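Local coordinates for protein proteasome assembly chaperone 2 (PAC2) homologue Rv2125 (Mycobacterium tuberculosis, PDB 5UN0) that has no established function but belongs to the PAC2 family and, as a homologue of eukaryotic proteasome assembly chaperone 2, may assist proteasome-related assembly, at residues V2-F7 with D19-L24; P32-D37 with M66-C71; N47-R52 with L61-M66. All coordinates share one frame; numbering follows the deposited sequence.

Interaction 1 lies deepest, a wholly apolar helix-on-strand contact in the middle of the alpha/beta fold. Interaction 2 belongs to the same mixed sheet but sits towards its edge, where strand 31-36 is outermost within the chain; backbone hydrogen bonds hold it, with apolar groups on one face and a charged pair on the other. Interaction 3 is farthest out, at the base of a separate beta hairpin that also meets a second subunit, and mixes two hydrogen bonds with proline packing. M66 ends segment 61-66 and begins 66-71; it packs in interaction 2, and its CE lies 3.6 Å from F7 CE1 of interaction 1. Q62 OE1 links interaction 3 to R67 of interaction 2.

Interaction 1. Residues V2-F7 with D19-L24; sequences VVVAAF and DAVAHL
V4 and A6 of strand 2-7 meet V21 and L24 of helix 16-27 in the first half of a beta-alpha-beta crossover: the strand lies inside the mixed sheet, and the helix packs over it before the chain returns to the sheet as the parallel strand 31-36. The short axes approach to 8.4 Å, with their N-to-C directions 139° apart, so the helix runs back over the strand at a slant.

V21 is the central residue. Its CG2 sits between the two strand side chains, 3.5 Å from A6 CB and 4.0 Å from V4 CG1. CG1 of V21 is anti to the backbone N (chi1 -179°), which leaves CG2 beside that nitrogen as the branch that meets the strand. The side chains of V4 and V21 slide past each other in opposite directions, whereas V4 and L24 cross at about a right angle; there V4 CG1 reaches L24 CD1 at 4.1 Å. The same methyl of V4 therefore serves both helix residues, one turn apart.

The residue types fit their places. Alanine at position 6 keeps the strand surface low where V21 comes closest, while the branched V4 and the longer L24 bridge the wider part of the gap. A5, between V4 and A6 on the strand, directs its CB away from the helix. Helix 188-201 closes the side of the contact, with V197 and L201 against V4 and L194 against L24, and L82 of the neighbouring strand also touches V21.

All the touching residues are buried, and only aliphatic groups make the side-chain contacts. Dispersion and the exclusion of water, rather than directional bonds, therefore hold this part of the helix to strand 2-7.

Interaction 2. Residues P32-D37 with M66-C71; sequences PIVEID and MRISHC
I68 meets both I33 and V34 at a classic beta bulge, where strand 31-36 pairs antiparallel with strand 66-71 near the edge of the mixed sheet. The extra residue shifts the register by one between the P32-S69 and V34-I68 pairs. I68 O accepts two backbone bonds as a result, from I33 N at 3.1 Å and from V34 N at 3.0 Å; the first donor lies in the carbonyl plane and the second is tilted 24° from it. I68 N in turn donates to V34 O.

The side chain of I68 is shared in the same way. CG1 is anti to the carbonyl carbon (chi1 -59°), and an extended chi2 (-179°) carries CD1 on to V34 CG1, 3.7 Å away, the two side chains lying side by side and pointing the same way. The other branch, I68 CG2, touches I33 CD1 at 4.0 Å.

M66 and I36 form the next hydrogen-bonded pair on the I68 face, each donating its N-H to the other's carbonyl oxygen. Their side chains touch at the root, CB to CB at 3.8 Å, and beyond this the bent thioether of M66 leads away from strand 31-36. Helix 92-105 covers this face, with L99 on I36, F95 on M66 and V102 on I68, a setting suited to long apolar side chains.

The other face carries charge. E35 and R67 lie side by side and form a salt bridge of charges only; the guanidinium's strongest hydrogen bond goes to Q62. E35 OE1 stands 3.5 Å from R67 NE, well out of the guanidinium plane, with no N-H directed at the oxygen.

Interaction 3. Residues N47-R52 with L61-M66; sequences NRPVIR and LQWPAM
P49 packs over W63 at the base of the beta hairpin formed by strands 50-54 and 57-62, just where the chain enters and leaves it. This is the dense part of the contact. P49 CG stands over one face of the indole, offset toward the rim, and makes a CH-pi contact 4.2 Å from the centroid of the six-membered ring. The CB of W63 starts away from segment 47-52, but CG lies beside the backbone N (chi1 -66°) and the ring ends up alongside P49. P64 extends the packing: its CB and CG both meet CB of N47, with CB to CB at 4.1 Å. L61 belongs here too, its CD1 reaching both P49 CB, at 4.3 Å, and I51 CD1, at 3.9 Å. Prolines suit these approaches, since their rigid rings offer carbon surface and need no N-H partner; strand pairing starts only at V50.

W63 is further enclosed by Y44, edge-to-face, and by R93 of a second subunit through a cation-pi contact. R48 directs its CB away from segment 61-66, and its guanidinium forms a salt bridge with E87 of the second subunit. V50 to R52 continue the sheet across the interface into that subunit.

The V50 and Q62 face is looser and partly exposed. This hydrogen-bonded antiparallel pair touches side chain to side chain only through the CB atoms, 4.1 Å apart; beyond CB the glutamine leads away, its OE1 taken by R67 NH2. The backbone pairs here: V50 N donates to Q62 O at 2.9 Å, and Q62 N returns the bond to V50 O at 2.8 Å.

Interaction 1. Residues V2-F7 with D19-L24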
loop_
_atom_site.group_PDB
_atom_site.type_symbol
_atom_site.label_atom_id
_atom_site.label_comp_id
_atom_site.label_asym_id
_atom_site.label_seq_id
_atom_site.Cartn_x
_atom_site.Cartn_y
_atom_site.Cartn_z
ATOM N N VAL A 2 -16.691 24.294 -18.048
ATOM C CA VAL A 2 -16.578 22.934 -18.509
ATOM C C VAL A 2 -15.304 22.350 -17.897
ATOM O O VAL A 2 -14.336 23.084 -17.725
ATOM C CB VAL A 2 -16.536 22.995 -20.041
ATOM C CG1 VAL A 2 -15.305 22.305 -20.612
ATOM C CG2 VAL A 2 -17.825 22.446 -20.625
ATOM N N VAL A 3 -15.291 21.061 -17.549
ATOM C CA VAL A 3 -14.063 20.448 -16.992
ATOM C C VAL A 3 -13.440 19.346 -17.868
ATOM O O VAL A 3 -14.132 18.485 -18.394
ATOM C CB VAL A 3 -14.286 19.864 -15.575
ATOM C CG1 VAL A 3 -13.071 19.052 -15.116
ATOM C CG2 VAL A 3 -14.588 20.959 -14.566
ATOM N N VAL A 4 -12.120 19.392 -17.980
ATOM C CA VAL A 4 -11.334 18.235 -18.396
ATOM C C VAL A 4 -10.392 17.866 -17.253
ATOM O O VAL A 4 -9.527 18.664 -16.868
ATOM C CB VAL A 4 -10.491 18.486 -19.654
ATOM C CG1 VAL A 4 -9.578 17.305 -19.941
ATOM C CG2 VAL A 4 -11.389 18.717 -20.850
ATOM N N ALA A 5 -10.578 16.651 -16.722
ATOM C CA ALA A 5 -9.768 16.116 -15.623
ATOM C C ALA A 5 -9.034 14.841 -16.036
ATOM O O ALA A 5 -9.446 14.138 -16.961
ATOM C CB ALA A 5 -10.643 15.839 -14.411
ATOM N N ALA A 6 -7.952 14.550 -15.332
ATOM C CA ALA A 6 -7.203 13.316 -15.552
ATOM C C ALA A 6 -6.439 12.971 -14.298
ATOM O O ALA A 6 -5.882 13.840 -13.654
ATOM C CB ALA A 6 -6.245 13.449 -16.724
ATOM N N PHE A 7 -6.412 11.684 -13.977
ATOM C CA PHE A 7 -5.756 11.179 -12.779
ATOM C C PHE A 7 -4.611 10.244 -13.121
ATOM O O PHE A 7 -4.740 9.392 -13.991
ATOM C CB PHE A 7 -6.769 10.450 -11.937
ATOM C CG PHE A 7 -7.914 11.315 -11.533
ATOM C CD1 PHE A 7 -7.793 12.178 -10.450
ATOM C CD2 PHE A 7 -9.090 11.295 -12.250
ATOM C CE1 PHE A 7 -8.829 12.986 -10.078
ATOM C CE2 PHE A 7 -10.141 12.101 -11.875
ATOM C CZ PHE A 7 -10.009 12.949 -10.783
ATOM N N ASP A 19 -0.641 13.706 -20.052
ATOM C CA ASP A 19 -0.091 14.475 -21.180
ATOM C C ASP A 19 -1.152 15.219 -21.966
ATOM O O ASP A 19 -0.908 16.329 -22.436
ATOM C CB ASP A 19 0.677 13.581 -22.165
ATOM C CG ASP A 19 2.021 13.117 -21.623
ATOM O OD1 ASP A 19 2.472 13.654 -20.588
ATOM O OD2 ASP A 19 2.624 12.213 -22.240
ATOM N N ALA A 20 -2.319 14.619 -22.130
ATOM C CA ALA A 20 -3.418 15.329 -22.784
ATOM C C ALA A 20 -3.732 16.623 -22.043
ATOM O O ALA A 20 -3.752 17.692 -22.648
ATOM C CB ALA A 20 -4.655 14.455 -22.872
ATOM N N VAL A 21 -3.958 16.533 -20.734
ATOM C CA VAL A 21 -4.314 17.728 -19.970
ATOM C C VAL A 21 -3.153 18.710 -19.939
ATOM O O VAL A 21 -3.359 19.929 -19.961
ATOM C CB VAL A 21 -4.758 17.414 -18.539
ATOM C CG1 VAL A 21 -5.137 18.692 -17.802
ATOM C CG2 VAL A 21 -5.953 16.479 -18.547
ATOM N N ALA A 22 -1.936 18.177 -19.891
ATOM C CA ALA A 22 -0.743 19.010 -19.899
ATOM C C ALA A 22 -0.724 19.855 -21.151
ATOM O O ALA A 22 -0.424 21.055 -21.111
ATOM C CB ALA A 22 0.502 18.152 -19.837
ATOM N N HIS A 23 -1.061 19.203 -22.260
ATOM C CA HIS A 23 -1.036 19.822 -23.579
ATOM C C HIS A 23 -2.077 20.912 -23.744
ATOM O O HIS A 23 -1.863 21.887 -24.466
ATOM C CB HIS A 23 -1.264 18.771 -24.663
ATOM C CG HIS A 23 -1.183 19.327 -26.035
ATOM N ND1 HIS A 23 0.016 19.636 -26.638
ATOM C CD2 HIS A 23 -2.150 19.696 -26.904
ATOM C CE1 HIS A 23 -0.217 20.147 -27.833
ATOM N NE2 HIS A 23 -1.523 20.190 -28.021
ATOM N N LEU A 24 -3.224 20.713 -23.111
ATOM C CA LEU A 24 -4.259 21.735 -23.100
ATOM C C LEU A 24 -3.755 22.945 -22.334
ATOM O O LEU A 24 -3.917 24.068 -22.788
ATOM C CB LEU A 24 -5.547 21.205 -22.472
ATOM C CG LEU A 24 -6.292 20.135 -23.267
ATOM C CD1 LEU A 24 -7.567 19.765 -22.520
ATOM C CD2 LEU A 24 -6.621 20.576 -24.691
#

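Interaction 2. Residues P32-D37 with M66-C71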
loop_
_atom_site.group_PDB
_atom_site.type_symbol
_atom_site.label_atom_id
_atom_site.label_comp_id
_atom_site.label_asym_id
_atom_site.label_seq_id
_atom_site.Cartn_x
_atom_site.Cartn_y
_atom_site.Cartn_z
ATOM N N PRO A 32 -3.255 28.617 -12.810
ATOM C CA PRO A 32 -3.502 27.912 -11.550
ATOM C C PRO A 32 -4.405 28.699 -10.606
ATOM O O PRO A 32 -4.234 29.909 -10.483
ATOM C CB PRO A 32 -2.101 27.783 -10.948
ATOM C CG PRO A 32 -1.192 27.715 -12.112
ATOM C CD PRO A 32 -1.824 28.579 -13.170
ATOM N N ILE A 33 -5.339 28.014 -9.953
ATOM C CA ILE A 33 -6.257 28.658 -9.020
ATOM C C ILE A 33 -6.376 27.865 -7.720
ATOM O O ILE A 33 -6.182 28.409 -6.633
ATOM C CB ILE A 33 -7.658 28.830 -9.635
ATOM C CG1 ILE A 33 -8.257 27.468 -9.989
ATOM C CG2 ILE A 33 -7.594 29.726 -10.863
ATOM C CD1 ILE A 33 -9.712 27.528 -10.398
ATOM N N VAL A 34 -6.697 26.581 -7.839
ATOM C CA VAL A 34 -6.852 25.710 -6.656
ATOM C C VAL A 34 -5.918 24.492 -6.693
ATOM O O VAL A 34 -5.734 23.847 -7.729
ATOM C CB VAL A 34 -8.300 25.218 -6.515
ATOM C CG1 VAL A 34 -8.384 23.910 -5.736
ATOM C CG2 VAL A 34 -9.148 26.267 -5.823
ATOM N N GLU A 35 -5.340 24.192 -5.534
ATOM C CA GLU A 35 -4.492 23.023 -5.345
ATOM C C GLU A 35 -4.908 22.249 -4.093
ATOM O O GLU A 35 -4.831 22.780 -2.994
ATOM C CB GLU A 35 -3.039 23.456 -5.228
ATOM C CG GLU A 35 -2.115 22.341 -4.780
ATOM C CD GLU A 35 -0.658 22.635 -5.071
ATOM O OE1 GLU A 35 -0.285 22.699 -6.275
ATOM O OE2 GLU A 35 0.108 22.787 -4.087
ATOM N N ILE A 36 -5.365 21.006 -4.265
ATOM C CA ILE A 36 -5.838 20.173 -3.144
ATOM C C ILE A 36 -4.705 19.291 -2.619
ATOM O O ILE A 36 -4.356 18.250 -3.192
ATOM C CB ILE A 36 -7.083 19.349 -3.500
ATOM C CG1 ILE A 36 -8.250 20.285 -3.786
ATOM C CG2 ILE A 36 -7.475 18.433 -2.353
ATOM C CD1 ILE A 36 -9.526 19.572 -4.202
ATOM N N ASP A 37 -4.186 19.735 -1.479
ATOM C CA ASP A 37 -2.924 19.302 -0.882
ATOM C C ASP A 37 -3.166 18.332 0.271
ATOM O O ASP A 37 -2.225 17.764 0.818
ATOM C CB ASP A 37 -2.238 20.555 -0.326
ATOM C CG ASP A 37 -0.800 20.337 0.036
ATOM O OD1 ASP A 37 -0.056 19.689 -0.744
ATOM O OD2 ASP A 37 -0.406 20.834 1.113
ATOM N N MET A 66 -3.760 17.597 -5.908
ATOM C CA MET A 66 -4.643 17.815 -7.048
ATOM C C MET A 66 -4.566 19.272 -7.492
ATOM O O MET A 66 -4.981 20.155 -6.759
ATOM C CB MET A 66 -6.077 17.470 -6.659
ATOM C CG MET A 66 -6.973 17.143 -7.840
ATOM S SD MET A 66 -6.424 15.638 -8.672
ATOM C CE MET A 66 -6.927 16.003 -10.347
ATOM N N ARG A 67 -4.017 19.516 -8.683
ATOM C CA ARG A 67 -3.905 20.876 -9.244
ATOM C C ARG A 67 -5.089 21.226 -10.147
ATOM O O ARG A 67 -5.431 20.494 -11.081
ATOM C CB ARG A 67 -2.576 21.054 -9.985
ATOM C CG ARG A 67 -1.416 21.161 -9.017
ATOM C CD ARG A 67 -0.030 20.813 -9.604
ATOM N NE ARG A 67 0.880 20.332 -8.542
ATOM C CZ ARG A 67 0.830 19.097 -8.024
ATOM N NH1 ARG A 67 -0.065 18.210 -8.463
ATOM N NH2 ARG A 67 1.677 18.734 -7.063
ATOM N N ILE A 68 -5.740 22.338 -9.826
ATOM C CA ILE A 68 -6.867 22.824 -10.598
ATOM C C ILE A 68 -6.481 24.177 -11.165
ATOM O O ILE A 68 -6.116 25.088 -10.420
ATOM C CB ILE A 68 -8.131 22.938 -9.728
ATOM C CG1 ILE A 68 -8.485 21.563 -9.144
ATOM C CG2 ILE A 68 -9.292 23.516 -10.538
ATOM C CD1 ILE A 68 -9.732 21.530 -8.279
ATOM N N SER A 69 -6.548 24.302 -12.488
ATOM C CA SER A 69 -6.214 25.553 -13.163
ATOM C C SER A 69 -7.318 25.976 -14.158
ATOM O O SER A 69 -8.168 25.159 -14.535
ATOM C CB SER A 69 -4.859 25.414 -13.851
ATOM O OG SER A 69 -4.868 24.353 -14.774
ATOM N N HIS A 70 -7.303 27.245 -14.578
ATOM C CA HIS A 70 -8.371 27.791 -15.440
ATOM C C HIS A 70 -7.869 28.249 -16.808
ATOM O O HIS A 70 -6.735 28.695 -16.950
ATOM C CB HIS A 70 -9.128 28.951 -14.769
ATOM C CG HIS A 70 -9.950 29.756 -15.728
ATOM N ND1 HIS A 70 -9.416 30.775 -16.493
ATOM C CD2 HIS A 70 -11.249 29.655 -16.094
ATOM C CE1 HIS A 70 -10.356 31.278 -17.273
ATOM N NE2 HIS A 70 -11.480 30.620 -17.047
ATOM N N CYS A 71 -8.768 28.184 -17.784
ATOM C CA CYS A 71 -8.421 28.273 -19.173
ATOM C C CYS A 71 -9.503 28.940 -19.994
ATOM O O CYS A 71 -10.674 28.867 -19.660
ATOM C CB CYS A 71 -8.278 26.861 -19.710
ATOM S SG CYS A 71 -6.816 26.627 -20.673
#

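Interaction 3. Residues N47-R52 with L61-M66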
loop_
_atom_site.group_PDB
_atom_site.type_symbol
_atom_site.label_atom_id
_atom_site.label_comp_id
_atom_site.label_asym_id
_atom_site.label_seq_id
_atom_site.Cartn_x
_atom_site.Cartn_y
_atom_site.Cartn_z
ATOM N N ASN A 47 2.452 7.344 -2.672
ATOM C CA ASN A 47 2.764 8.584 -3.388
ATOM C C ASN A 47 3.780 9.409 -2.626
ATOM O O ASN A 47 3.402 10.275 -1.809
ATOM C CB ASN A 47 1.513 9.458 -3.542
ATOM C CG ASN A 47 0.442 8.817 -4.380
ATOM O OD1 ASN A 47 -0.737 8.926 -4.055
ATOM N ND2 ASN A 47 0.829 8.173 -5.478
ATOM N N ARG A 48 5.060 9.161 -2.884
ATOM C CA ARG A 48 6.120 9.858 -2.144
ATOM C C ARG A 48 6.252 11.327 -2.571
ATOM O O ARG A 48 5.890 11.679 -3.692
ATOM C CB ARG A 48 7.447 9.119 -2.288
ATOM C CG ARG A 48 7.412 7.745 -1.640
ATOM C CD ARG A 48 8.793 7.111 -1.515
ATOM N NE ARG A 48 8.745 5.934 -0.641
ATOM C CZ ARG A 48 8.888 5.945 0.682
ATOM N NH1 ARG A 48 8.794 4.808 1.356
ATOM N NH2 ARG A 48 9.127 7.073 1.342
ATOM N N PRO A 49 6.723 12.198 -1.663
ATOM C CA PRO A 49 6.986 13.547 -2.115
ATOM C C PRO A 49 8.301 13.576 -2.830
ATOM O O PRO A 49 9.113 12.658 -2.681
ATOM C CB PRO A 49 7.055 14.376 -0.818
ATOM C CG PRO A 49 6.465 13.507 0.229
ATOM C CD PRO A 49 6.809 12.104 -0.201
ATOM N N VAL A 50 8.493 14.635 -3.602
ATOM C CA VAL A 50 9.698 14.800 -4.397
ATOM C C VAL A 50 10.575 15.849 -3.744
ATOM O O VAL A 50 10.130 16.975 -3.489
ATOM C CB VAL A 50 9.379 15.206 -5.850
ATOM C CG1 VAL A 50 10.627 15.116 -6.710
ATOM C CG2 VAL A 50 8.300 14.307 -6.438
ATOM N N ILE A 51 11.813 15.447 -3.458
ATOM C CA ILE A 51 12.817 16.335 -2.885
ATOM C C ILE A 51 13.719 16.843 -3.995
ATOM O O ILE A 51 13.962 16.134 -4.971
ATOM C CB ILE A 51 13.686 15.622 -1.822
ATOM C CG1 ILE A 51 14.179 16.632 -0.772
ATOM C CG2 ILE A 51 14.859 14.870 -2.447
ATOM C CD1 ILE A 51 13.697 16.311 0.614
ATOM N N ARG A 52 14.205 18.073 -3.844
ATOM C CA ARG A 52 15.249 18.603 -4.717
ATOM C C ARG A 52 16.360 19.163 -3.846
ATOM O O ARG A 52 16.146 20.123 -3.116
ATOM C CB ARG A 52 14.716 19.682 -5.656
ATOM C CG ARG A 52 15.659 19.998 -6.819
ATOM C CD ARG A 52 14.968 20.810 -7.905
ATOM N NE ARG A 52 14.467 22.085 -7.386
ATOM C CZ ARG A 52 15.220 23.162 -7.158
ATOM N NH1 ARG A 52 16.531 23.141 -7.404
ATOM N NH2 ARG A 52 14.658 24.265 -6.680
ATOM N N LEU A 61 10.665 20.927 -1.873
ATOM C CA LEU A 61 9.879 19.789 -1.408
ATOM C C LEU A 61 8.500 19.862 -2.052
ATOM O O LEU A 61 7.786 20.866 -1.922
ATOM C CB LEU A 61 9.751 19.802 0.113
ATOM C CG LEU A 61 9.155 18.549 0.766
ATOM C CD1 LEU A 61 9.980 17.306 0.462
ATOM C CD2 LEU A 61 9.032 18.748 2.272
ATOM N N GLN A 62 8.136 18.798 -2.756
ATOM C CA GLN A 62 6.927 18.804 -3.553
ATOM C C GLN A 62 6.001 17.689 -3.108
ATOM O O GLN A 62 6.344 16.505 -3.197
ATOM C CB GLN A 62 7.277 18.661 -5.034
ATOM C CG GLN A 62 6.087 18.768 -5.995
ATOM C CD GLN A 62 5.196 19.988 -5.798
ATOM O OE1 GLN A 62 4.013 19.948 -6.145
ATOM N NE2 GLN A 62 5.747 21.069 -5.247
ATOM N N TRP A 63 4.825 18.084 -2.629
ATOM C CA TRP A 63 3.839 17.134 -2.119
ATOM C C TRP A 63 2.800 16.721 -3.161
ATOM O O TRP A 63 2.290 17.567 -3.896
ATOM C CB TRP A 63 3.091 17.751 -0.942
ATOM C CG TRP A 63 3.954 17.995 0.237
ATOM C CD1 TRP A 63 4.718 19.090 0.478
ATOM C CD2 TRP A 63 4.146 17.116 1.341
ATOM N NE1 TRP A 63 5.373 18.952 1.676
ATOM C CE2 TRP A 63 5.038 17.742 2.222
ATOM C CE3 TRP A 63 3.637 15.868 1.678
ATOM C CZ2 TRP A 63 5.438 17.156 3.408
ATOM C CZ3 TRP A 63 4.033 15.290 2.844
ATOM C CH2 TRP A 63 4.930 15.926 3.701
ATOM N N PRO A 64 2.434 15.428 -3.178
ATOM C CA PRO A 64 1.392 14.992 -4.092
ATOM C C PRO A 64 0.129 15.763 -3.811
ATOM O O PRO A 64 -0.137 16.103 -2.660
ATOM C CB PRO A 64 1.199 13.525 -3.738
ATOM C CG PRO A 64 1.652 13.421 -2.328
ATOM C CD PRO A 64 2.790 14.378 -2.207
ATOM N N ALA A 65 -0.635 16.053 -4.855
ATOM C CA ALA A 65 -1.801 16.909 -4.723
ATOM C C ALA A 65 -2.626 16.899 -5.987
ATOM O O ALA A 65 -2.228 16.308 -7.012
ATOM C CB ALA A 65 -1.364 18.334 -4.400
ATOM N N MET A 66 -3.760 17.597 -5.908
ATOM C CA MET A 66 -4.643 17.815 -7.048
ATOM C C MET A 66 -4.566 19.272 -7.492
ATOM O O MET A 66 -4.981 20.155 -6.759
ATOM C CB MET A 66 -6.077 17.470 -6.659
ATOM C CG MET A 66 -6.973 17.143 -7.840
ATOM S SD MET A 66 -6.424 15.638 -8.672
ATOM C CE MET A 66 -6.927 16.003 -10.347
#